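Local coordinates for protein deoxyribodipyrimidine photo-lyase (Oryza sativa Japonica Group, PDB 3UMV) that uses light to split cyclobutane pyrimidine dimers in ultraviolet-damaged DNA back into separate pyrimidines, with one FAD bound per subunit as cofactor, at residues Tyr199-Pro204 and Ser294-Ala299; Ala51-Leu56 and Val166-Val171; Met181-Lys186 and Trp344-Lys349. All blocks are in the same frame, centred on the assembly; numbering follows the deposited sequence.

Contact 1: residues Tyr199-Pro204 and Ser294-Ala299; sequences YLVEFP and SAQRCA
A salt bridge joins Glu-202 and Arg-297. Arg-297, bent at chi2 and chi3, turns its guanidinium end-on to the carboxylate of Glu-202 and grips it with two nitrogens, one to each oxygen. Arg-297 NH2 meets the syn lone pair of Glu-202 OE1 at 3.0 Å, close to the guanidinium plane and nearly straight at 165°, while the bond from NH1 to OE2 comes in more tilted. Glu-202 OE2 spends its anti lone pair on the backbone N of Phe-203, 2.9 Å away, which fixes the carboxylate. Asp-52 and Glu-301 are further partners of the same guanidinium.

Of the neutral polar bonds, the main one belongs to Gln-296. With CG anti to the backbone N (chi1 -178°) and the chain extended, Gln-296 NE2 reaches an in-plane lone pair of Val-201 O at 2.9 Å, and OE1 is taken by Trp-54 NE1. An amide N-H suits the carbonyl of Val-201; Leu-200, just after helix 196-199, is the centre of an inverse gamma turn. Ser-294 caps helix 295-305, its OG accepting from Arg-297 N.

The remaining contacts are mostly van der Waals. Phe-203 lays CE1 obliquely against Gln-296 CG at 3.6 Å and CZ beside Ser-294 OG, and Leu-200 CD1 rests on the methyl of Ala-299, small enough to let the loop lie close to the helix.

Three carboxylates surround one guanidinium, so Arg-297 is very likely protonated, and the loop is tied to the first turn of the helix by a salt bridge and an amide bond.

Contact 2: residues Ala51-Leu56 and Val166-Val171; sequences ADNWAL and VDAHNV
Helix 54-66 of the photolyase alpha/beta domain begins here with an Asn N-cap, packed against the loop that leaves strand 162-166 of the central sheet. Asn-53, with CG anti to the backbone N (chi1 -177°), folds its carboxamide back over the first turn, so that Asn-53 OD1 accepts from Leu-56 N at 3.1 Å. That bond is straight (168°), although its donor stands well above the carbonyl plane; a second one, from Ala-55 N, is weak. ND2 is held by Arg-49 O. An alanine here would lose both capping bonds and the link to Arg-49, and would probably loosen the helix start against Ala-168, whose methyl touches OD1.

Small and branched aliphatic residues let the two backbones come close. The CA atoms of Trp-54 and Ala-168 are only 4.9 Å apart. Val-166 directs CG1 at the Trp-54 CB, 3.8 Å away, while its CB faces the methyl of Ala-55, whose CB also meets Ala-168 CB at 4.0 Å. The Trp-54 indole leads off to Gln-296.

Asp-167 shapes the loop around Ala-168. Its OD1 accepts from His-169 N, an Asx turn, and from Asn-170 N, while the syn lone pair of OD2 takes Asn-170 ND2 in the amide plane. OD2 accepts from Val-174 N as well, so a carboxylate suits a place where two oxygens are shared among several N-H groups. A water joins the segments, accepting from Trp-54 N and donating to Asp-52 O and to Ala-168 O, the last at 2.6 Å.

Contact 3: residues Met181-Lys186 and Trp344-Lys349; sequences MEYSAK and WEWARK
Both segments run from a non-helical lead into the start of a helix, with Ser-184 and Trp-344 in the N-cap positions of helices 185-193 and 345-353. Their backbones stay well apart, the nearest CA atoms being those of Tyr-183 and Trp-344 at 8.3 Å, so long side chains have to span the gap. Within 344-349, Trp-344 O accepts from Arg-348 N at 3.0 Å, the first i to i+4 bond of helix 345-353.

The Trp-344 indole lies between the two backbones and takes most of the contact. Tyr-183, its CG anti to the backbone N (chi1 -178°), presents one ring edge to an indole face in a T-shaped (edge-to-face) pair: Tyr-183 CD2 stands 3.4 Å from Trp-344 NE1, the centroid of the five-membered ring is 4.9 Å from that of the tyrosine, and the planes meet at 87°. Aromatic residues suit this place because a C-H edge can lie on a pi face without needing a polar partner.

The contact thus joins the lead into helix 185-193 to the start of helix 345-353 at the surface, beside helix 310-333. At the far end of the indole a Met-aromatic contact is made. Met-181 comes tip to tip with the six-membered ring, its chain bent at chi3, and Met-181 SD sits obliquely 3.7 Å from Trp-344 CH2; the polarisable thioether suits contact with a pi system. Trp-344 CH2 lies 3.3 Å from Glu-182 O. Leu-444 also packs on the Trp-344 side chain, and Tyr-333 of helix 310-333 on Met-181.

Tyr-183 crosses Trp-346 at about a right angle, with Tyr-183 OH 3.3 Å from Trp-346 NE1. The hydroxyl has a weak hydrogen bond to Asp-446 O, and Ile-458 packs against Trp-346.

In the fold
Contacts 1 and 2 adjoin, their centres 9 Å apart: Arg-297 NE meets Asp-52 OD1 in a 2.9 Å salt bridge, and Phe-203 stacks on Trp-54, so the helix 295-305 that contact 1 uses is tied to the start of helix 54-66 in the alpha/beta domain. Contact 3 stands apart, its centre 29 Å from either and its nearest atoms about 14 Å from contact 1 and 13 Å from contact 2; contact 1 lies within the chain loop that contact 3 closes. FAD lies about 10 Å from the Ala-299 side chain and about 13 Å from that of Asp-167. Helix 310-333, which includes residues assigned to FAD binding by similarity, touches all three contacts.

Contact 1: residues Tyr199-Pro204 and Ser294-Ala299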
loop_
_atom_site.group_PDB
_atom_site.type_symbol
_atom_site.label_atom_id
_atom_site.label_comp_id
_atom_site.label_asym_id
_atom_site.label_seq_id
_atom_site.Cartn_x
_atom_site.Cartn_y
_atom_site.Cartn_z
ATOM N N TYR A 199 2.453 -20.991 2.842
ATOM C CA TYR A 199 1.770 -19.751 3.242
ATOM C C TYR A 199 0.596 -19.330 2.364
ATOM O O TYR A 199 -0.322 -18.634 2.832
ATOM C CB TYR A 199 2.777 -18.600 3.341
ATOM C CG TYR A 199 3.750 -18.806 4.470
ATOM C CD1 TYR A 199 3.377 -18.549 5.773
ATOM C CD2 TYR A 199 5.032 -19.279 4.232
ATOM C CE1 TYR A 199 4.239 -18.744 6.812
ATOM C CE2 TYR A 199 5.922 -19.477 5.280
ATOM C CZ TYR A 199 5.513 -19.196 6.569
ATOM O OH TYR A 199 6.363 -19.383 7.629
ATOM N N LEU A 200 0.611 -19.747 1.100
ATOM C CA LEU A 200 -0.498 -19.436 0.209
ATOM C C LEU A 200 -1.622 -20.455 0.388
ATOM O O LEU A 200 -1.789 -21.370 -0.419
ATOM C CB LEU A 200 -0.044 -19.362 -1.246
ATOM C CG LEU A 200 -1.110 -18.909 -2.236
ATOM C CD1 LEU A 200 -1.778 -17.619 -1.773
ATOM C CD2 LEU A 200 -0.476 -18.707 -3.616
ATOM N N VAL A 201 -2.378 -20.266 1.464
ATOM C CA VAL A 201 -3.393 -21.201 1.923
ATOM C C VAL A 201 -4.690 -20.444 2.177
ATOM O O VAL A 201 -4.703 -19.215 2.243
ATOM C CB VAL A 201 -2.949 -21.900 3.229
ATOM C CG1 VAL A 201 -1.614 -22.572 3.025
ATOM C CG2 VAL A 201 -2.853 -20.904 4.374
ATOM N N GLU A 202 -5.788 -21.172 2.315
ATOM C CA GLU A 202 -7.075 -20.532 2.531
ATOM C C GLU A 202 -7.170 -19.937 3.926
ATOM O O GLU A 202 -6.418 -20.314 4.831
ATOM C CB GLU A 202 -8.225 -21.529 2.296
ATOM C CG GLU A 202 -8.878 -21.402 0.900
ATOM C CD GLU A 202 -9.557 -20.047 0.668
ATOM O OE1 GLU A 202 -9.993 -19.780 -0.482
ATOM O OE2 GLU A 202 -9.660 -19.247 1.632
ATOM N N PHE A 203 -8.115 -19.019 4.087
ATOM C CA PHE A 203 -8.417 -18.402 5.374
ATOM C C PHE A 203 -9.597 -19.105 6.042
ATOM O O PHE A 203 -10.621 -19.342 5.401
ATOM C CB PHE A 203 -8.843 -16.950 5.164
ATOM C CG PHE A 203 -7.727 -16.015 4.774
ATOM C CD1 PHE A 203 -7.375 -15.840 3.443
ATOM C CD2 PHE A 203 -7.057 -15.284 5.746
ATOM C CE1 PHE A 203 -6.359 -14.953 3.087
ATOM C CE2 PHE A 203 -6.039 -14.409 5.406
ATOM C CZ PHE A 203 -5.687 -14.233 4.072
ATOM N N PRO A 204 -9.482 -19.404 7.343
ATOM C CA PRO A 204 -10.655 -19.933 8.045
ATOM C C PRO A 204 -11.609 -18.789 8.375
ATOM O O PRO A 204 -11.251 -17.622 8.197
ATOM C CB PRO A 204 -10.057 -20.503 9.332
ATOM C CG PRO A 204 -8.863 -19.644 9.596
ATOM C CD PRO A 204 -8.324 -19.226 8.236
ATOM N N SER A 294 -7.386 -8.632 0.715
ATOM C CA SER A 294 -6.155 -9.323 1.069
ATOM C C SER A 294 -5.367 -9.681 -0.198
ATOM O O SER A 294 -5.938 -10.201 -1.159
ATOM C CB SER A 294 -6.536 -10.601 1.830
ATOM O OG SER A 294 -5.489 -11.554 1.797
ATOM N N ALA A 295 -4.063 -9.421 -0.219
ATOM C CA ALA A 295 -3.253 -9.836 -1.370
ATOM C C ALA A 295 -3.240 -11.361 -1.488
ATOM O O ALA A 295 -3.191 -11.892 -2.593
ATOM C CB ALA A 295 -1.841 -9.320 -1.264
ATOM N N GLN A 296 -3.258 -12.039 -0.339
ATOM C CA GLN A 296 -3.344 -13.499 -0.278
ATOM C C GLN A 296 -4.656 -13.984 -0.907
ATOM O O GLN A 296 -4.652 -14.934 -1.696
ATOM C CB GLN A 296 -3.202 -13.971 1.177
ATOM C CG GLN A 296 -3.220 -15.477 1.375
ATOM C CD GLN A 296 -2.662 -15.889 2.729
ATOM O OE1 GLN A 296 -1.948 -15.121 3.392
ATOM N NE2 GLN A 296 -2.990 -17.095 3.151
ATOM N N ARG A 297 -5.769 -13.320 -0.587
ATOM C CA ARG A 297 -7.027 -13.595 -1.293
ATOM C C ARG A 297 -6.878 -13.482 -2.817
ATOM O O ARG A 297 -7.373 -14.337 -3.561
ATOM C CB ARG A 297 -8.139 -12.645 -0.825
ATOM C CG ARG A 297 -9.397 -12.698 -1.692
ATOM C CD ARG A 297 -9.922 -14.124 -1.782
ATOM N NE ARG A 297 -10.156 -14.694 -0.461
ATOM C CZ ARG A 297 -10.289 -15.989 -0.205
ATOM N NH1 ARG A 297 -10.495 -16.390 1.041
ATOM N NH2 ARG A 297 -10.211 -16.883 -1.188
ATOM N N CYS A 298 -6.224 -12.418 -3.284
ATOM C CA CYS A 298 -6.062 -12.211 -4.724
ATOM C C CYS A 298 -5.212 -13.334 -5.330
ATOM O O CYS A 298 -5.506 -13.837 -6.423
ATOM C CB CYS A 298 -5.412 -10.850 -4.998
ATOM S SG CYS A 298 -6.444 -9.441 -4.572
ATOM N N ALA A 299 -4.152 -13.713 -4.617
ATOM C CA ALA A 299 -3.284 -14.810 -5.046
ATOM C C ALA A 299 -4.017 -16.156 -5.092
ATOM O O ALA A 299 -3.855 -16.913 -6.044
ATOM C CB ALA A 299 -2.071 -14.909 -4.129
#

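Contact 2: residues Ala51-Leu56 and Val166-Val171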
loop_
_atom_site.group_PDB
_atom_site.type_symbol
_atom_site.label_atom_id
_atom_site.label_comp_id
_atom_site.label_asym_id
_atom_site.label_seq_id
_atom_site.Cartn_x
_atom_site.Cartn_y
_atom_site.Cartn_z
ATOM N N ALA A 51 -12.671 -9.558 6.341
ATOM C CA ALA A 51 -12.429 -10.862 5.744
ATOM C C ALA A 51 -10.947 -11.061 5.473
ATOM O O ALA A 51 -10.209 -10.093 5.279
ATOM C CB ALA A 51 -13.230 -11.033 4.452
ATOM N N ASP A 52 -10.515 -12.314 5.456
ATOM C CA ASP A 52 -9.153 -12.638 5.018
ATOM C C ASP A 52 -8.085 -11.793 5.734
ATOM O O ASP A 52 -7.113 -11.335 5.114
ATOM C CB ASP A 52 -9.030 -12.412 3.510
ATOM C CG ASP A 52 -10.021 -13.237 2.714
ATOM O OD1 ASP A 52 -10.471 -12.764 1.647
ATOM O OD2 ASP A 52 -10.348 -14.360 3.158
ATOM N N ASN A 53 -8.243 -11.629 7.041
ATOM C CA ASN A 53 -7.369 -10.752 7.802
ATOM C C ASN A 53 -6.708 -11.533 8.946
ATOM O O ASN A 53 -7.338 -11.804 9.958
ATOM C CB ASN A 53 -8.184 -9.563 8.328
ATOM C CG ASN A 53 -7.331 -8.560 9.082
ATOM O OD1 ASN A 53 -6.339 -8.927 9.701
ATOM N ND2 ASN A 53 -7.715 -7.290 9.027
ATOM N N TRP A 54 -5.438 -11.898 8.780
ATOM C CA TRP A 54 -4.781 -12.740 9.787
ATOM C C TRP A 54 -4.676 -12.087 11.154
ATOM O O TRP A 54 -4.647 -12.785 12.159
ATOM C CB TRP A 54 -3.396 -13.217 9.345
ATOM C CG TRP A 54 -3.411 -14.218 8.219
ATOM C CD1 TRP A 54 -2.846 -14.066 6.982
ATOM C CD2 TRP A 54 -4.016 -15.517 8.226
ATOM N NE1 TRP A 54 -3.063 -15.189 6.220
ATOM C CE2 TRP A 54 -3.796 -16.087 6.950
ATOM C CE3 TRP A 54 -4.746 -16.241 9.174
ATOM C CZ2 TRP A 54 -4.251 -17.368 6.611
ATOM C CZ3 TRP A 54 -5.212 -17.516 8.831
ATOM C CH2 TRP A 54 -4.953 -18.060 7.561
ATOM N N ALA A 55 -4.615 -10.759 11.196
ATOM C CA ALA A 55 -4.462 -10.079 12.472
ATOM C C ALA A 55 -5.768 -10.196 13.251
ATOM O O ALA A 55 -5.764 -10.508 14.435
ATOM C CB ALA A 55 -4.073 -8.627 12.266
ATOM N N LEU A 56 -6.890 -9.983 12.566
ATOM C CA LEU A 56 -8.197 -10.130 13.188
ATOM C C LEU A 56 -8.449 -11.593 13.618
ATOM O O LEU A 56 -8.916 -11.850 14.725
ATOM C CB LEU A 56 -9.296 -9.648 12.235
ATOM C CG LEU A 56 -10.724 -9.848 12.749
ATOM C CD1 LEU A 56 -10.900 -9.105 14.064
ATOM C CD2 LEU A 56 -11.753 -9.391 11.711
ATOM N N VAL A 166 0.902 -8.994 13.898
ATOM C CA VAL A 166 0.667 -10.031 12.916
ATOM C C VAL A 166 0.867 -9.418 11.537
ATOM O O VAL A 166 0.340 -8.344 11.264
ATOM C CB VAL A 166 -0.775 -10.587 13.043
ATOM C CG1 VAL A 166 -1.051 -11.614 11.934
ATOM C CG2 VAL A 166 -0.980 -11.219 14.414
ATOM N N ASP A 167 1.660 -10.063 10.685
ATOM C CA ASP A 167 1.702 -9.641 9.292
ATOM C C ASP A 167 0.462 -10.166 8.591
ATOM O O ASP A 167 0.357 -11.365 8.280
ATOM C CB ASP A 167 2.970 -10.128 8.596
ATOM C CG ASP A 167 3.133 -9.535 7.198
ATOM O OD1 ASP A 167 2.147 -9.039 6.626
ATOM O OD2 ASP A 167 4.260 -9.591 6.668
ATOM N N ALA A 168 -0.486 -9.261 8.369
ATOM C CA ALA A 168 -1.738 -9.584 7.702
ATOM C C ALA A 168 -1.718 -9.156 6.241
ATOM O O ALA A 168 -2.674 -9.410 5.510
ATOM C CB ALA A 168 -2.917 -8.910 8.421
ATOM N N HIS A 169 -0.649 -8.495 5.817
ATOM C CA HIS A 169 -0.615 -7.902 4.475
ATOM C C HIS A 169 0.130 -8.767 3.456
ATOM O O HIS A 169 -0.201 -8.779 2.271
ATOM C CB HIS A 169 0.043 -6.524 4.528
ATOM C CG HIS A 169 -0.502 -5.558 3.524
ATOM N ND1 HIS A 169 -1.711 -4.909 3.691
ATOM C CD2 HIS A 169 0.007 -5.113 2.353
ATOM C CE1 HIS A 169 -1.924 -4.110 2.659
ATOM N NE2 HIS A 169 -0.895 -4.214 1.834
ATOM N N ASN A 170 1.145 -9.486 3.909
ATOM C CA ASN A 170 1.971 -10.256 3.002
ATOM C C ASN A 170 1.588 -11.739 3.059
ATOM O O ASN A 170 1.183 -12.226 4.109
ATOM C CB ASN A 170 3.443 -10.097 3.372
ATOM C CG ASN A 170 3.946 -8.680 3.160
ATOM O OD1 ASN A 170 3.859 -8.147 2.052
ATOM N ND2 ASN A 170 4.432 -8.044 4.230
ATOM N N VAL A 171 1.722 -12.442 1.934
ATOM C CA VAL A 171 1.495 -13.886 1.905
ATOM C C VAL A 171 2.526 -14.573 2.776
ATOM O O VAL A 171 2.188 -15.410 3.614
ATOM C CB VAL A 171 1.580 -14.476 0.466
ATOM C CG1 VAL A 171 1.318 -15.971 0.495
ATOM C CG2 VAL A 171 0.574 -13.781 -0.448
HETATM O O HOH W 1 -4.323 -11.315 6.188
#

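Contact 3: residues Met181-Lys186 and Trp344-Lys349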
loop_
_atom_site.group_PDB
_atom_site.type_symbol
_atom_site.label_atom_id
_atom_site.label_comp_id
_atom_site.label_asym_id
_atom_site.label_seq_id
_atom_site.Cartn_x
_atom_site.Cartn_y
_atom_site.Cartn_z
ATOM N N MET A 181 17.519 -7.427 3.550
ATOM C CA MET A 181 17.039 -6.752 2.355
ATOM C C MET A 181 17.625 -7.467 1.141
ATOM O O MET A 181 18.826 -7.725 1.076
ATOM C CB MET A 181 17.410 -5.258 2.363
ATOM C CG MET A 181 18.870 -4.948 2.156
ATOM S SD MET A 181 19.205 -3.162 2.031
ATOM C CE MET A 181 19.593 -2.810 3.743
ATOM N N GLU A 182 16.770 -7.830 0.193
ATOM C CA GLU A 182 17.214 -8.575 -0.979
ATOM C C GLU A 182 17.619 -7.665 -2.133
ATOM O O GLU A 182 17.068 -6.576 -2.291
ATOM C CB GLU A 182 16.110 -9.526 -1.432
ATOM C CG GLU A 182 15.857 -10.678 -0.470
ATOM C CD GLU A 182 17.031 -11.607 -0.383
ATOM O OE1 GLU A 182 17.284 -12.136 0.721
ATOM O OE2 GLU A 182 17.688 -11.819 -1.428
ATOM N N TYR A 183 18.576 -8.113 -2.940
ATOM C CA TYR A 183 19.035 -7.304 -4.071
ATOM C C TYR A 183 17.942 -7.052 -5.126
ATOM O O TYR A 183 17.806 -5.938 -5.646
ATOM C CB TYR A 183 20.275 -7.923 -4.733
ATOM C CG TYR A 183 20.756 -7.065 -5.866
ATOM C CD1 TYR A 183 20.355 -7.316 -7.175
ATOM C CD2 TYR A 183 21.565 -5.963 -5.625
ATOM C CE1 TYR A 183 20.771 -6.503 -8.209
ATOM C CE2 TYR A 183 21.984 -5.147 -6.653
ATOM C CZ TYR A 183 21.582 -5.410 -7.940
ATOM O OH TYR A 183 22.003 -4.588 -8.966
ATOM N N SER A 184 17.159 -8.077 -5.434
ATOM C CA SER A 184 16.196 -7.995 -6.524
ATOM C C SER A 184 15.047 -8.996 -6.411
ATOM O O SER A 184 15.009 -9.843 -5.498
ATOM C CB SER A 184 16.900 -8.233 -7.851
ATOM O OG SER A 184 17.356 -9.584 -7.906
ATOM N N ALA A 185 14.126 -8.913 -7.369
ATOM C CA ALA A 185 13.016 -9.851 -7.439
ATOM C C ALA A 185 13.538 -11.264 -7.598
ATOM O O ALA A 185 13.013 -12.189 -6.997
ATOM C CB ALA A 185 12.086 -9.500 -8.584
ATOM N N LYS A 186 14.574 -11.439 -8.408
ATOM C CA LYS A 186 15.120 -12.777 -8.601
ATOM C C LYS A 186 15.553 -13.417 -7.286
ATOM O O LYS A 186 15.163 -14.555 -6.968
ATOM C CB LYS A 186 16.281 -12.750 -9.588
ATOM C CG LYS A 186 16.744 -14.148 -10.003
ATOM C CD LYS A 186 17.755 -14.735 -9.044
ATOM C CE LYS A 186 18.089 -16.169 -9.432
ATOM N NZ LYS A 186 19.401 -16.610 -8.880
ATOM N N TRP A 344 21.642 0.935 -3.448
ATOM C CA TRP A 344 22.830 0.087 -3.408
ATOM C C TRP A 344 24.085 0.889 -3.778
ATOM O O TRP A 344 23.991 1.879 -4.499
ATOM C CB TRP A 344 22.650 -1.122 -4.333
ATOM C CG TRP A 344 22.434 -2.438 -3.610
ATOM C CD1 TRP A 344 23.327 -3.466 -3.502
ATOM C CD2 TRP A 344 21.252 -2.863 -2.913
ATOM N NE1 TRP A 344 22.777 -4.497 -2.780
ATOM C CE2 TRP A 344 21.506 -4.151 -2.409
ATOM C CE3 TRP A 344 20.005 -2.283 -2.678
ATOM C CZ2 TRP A 344 20.558 -4.870 -1.678
ATOM C CZ3 TRP A 344 19.067 -2.991 -1.944
ATOM C CH2 TRP A 344 19.347 -4.271 -1.454
ATOM N N GLU A 345 25.254 0.463 -3.299
ATOM C CA GLU A 345 26.490 1.228 -3.525
ATOM C C GLU A 345 26.811 1.488 -5.005
ATOM O O GLU A 345 27.256 2.581 -5.361
ATOM C CB GLU A 345 27.685 0.565 -2.823
ATOM C CG GLU A 345 28.898 1.455 -2.752
ATOM C CD GLU A 345 30.092 0.770 -2.115
ATOM O OE1 GLU A 345 31.079 1.468 -1.805
ATOM O OE2 GLU A 345 30.050 -0.462 -1.931
ATOM N N TRP A 346 26.560 0.513 -5.876
ATOM C CA TRP A 346 26.884 0.694 -7.286
ATOM C C TRP A 346 26.093 1.869 -7.847
ATOM O O TRP A 346 26.601 2.632 -8.658
ATOM C CB TRP A 346 26.591 -0.571 -8.093
ATOM C CG TRP A 346 25.126 -0.826 -8.351
ATOM C CD1 TRP A 346 24.287 -1.587 -7.596
ATOM C CD2 TRP A 346 24.339 -0.326 -9.446
ATOM N NE1 TRP A 346 23.024 -1.589 -8.145
ATOM C CE2 TRP A 346 23.030 -0.821 -9.277
ATOM C CE3 TRP A 346 24.612 0.499 -10.545
ATOM C CZ2 TRP A 346 22.001 -0.531 -10.162
ATOM C CZ3 TRP A 346 23.584 0.792 -11.429
ATOM C CH2 TRP A 346 22.290 0.275 -11.224
ATOM N N ALA A 347 24.840 1.981 -7.413
ATOM C CA ALA A 347 23.923 2.997 -7.929
ATOM C C ALA A 347 24.272 4.363 -7.357
ATOM O O ALA A 347 24.270 5.381 -8.062
ATOM C CB ALA A 347 22.497 2.633 -7.610
ATOM N N ARG A 348 24.570 4.400 -6.063
ATOM C CA ARG A 348 25.004 5.659 -5.468
ATOM C C ARG A 348 26.232 6.200 -6.169
ATOM O O ARG A 348 26.288 7.381 -6.506
ATOM C CB ARG A 348 25.250 5.502 -3.965
ATOM C CG ARG A 348 23.963 5.235 -3.190
ATOM C CD ARG A 348 24.161 5.070 -1.687
ATOM N NE ARG A 348 24.554 3.719 -1.273
ATOM C CZ ARG A 348 25.747 3.409 -0.769
ATOM N NH1 ARG A 348 26.684 4.342 -0.649
ATOM N NH2 ARG A 348 26.012 2.160 -0.388
ATOM N N LYS A 349 27.206 5.332 -6.412
ATOM C CA LYS A 349 28.464 5.764 -7.023
ATOM C C LYS A 349 28.274 6.255 -8.459
ATOM O O LYS A 349 28.849 7.266 -8.866
ATOM C CB LYS A 349 29.501 4.650 -6.953
ATOM C CG LYS A 349 30.000 4.417 -5.534
ATOM C CD LYS A 349 30.824 3.149 -5.414
ATOM C CE LYS A 349 32.209 3.324 -5.977
ATOM N NZ LYS A 349 33.042 2.080 -5.878
#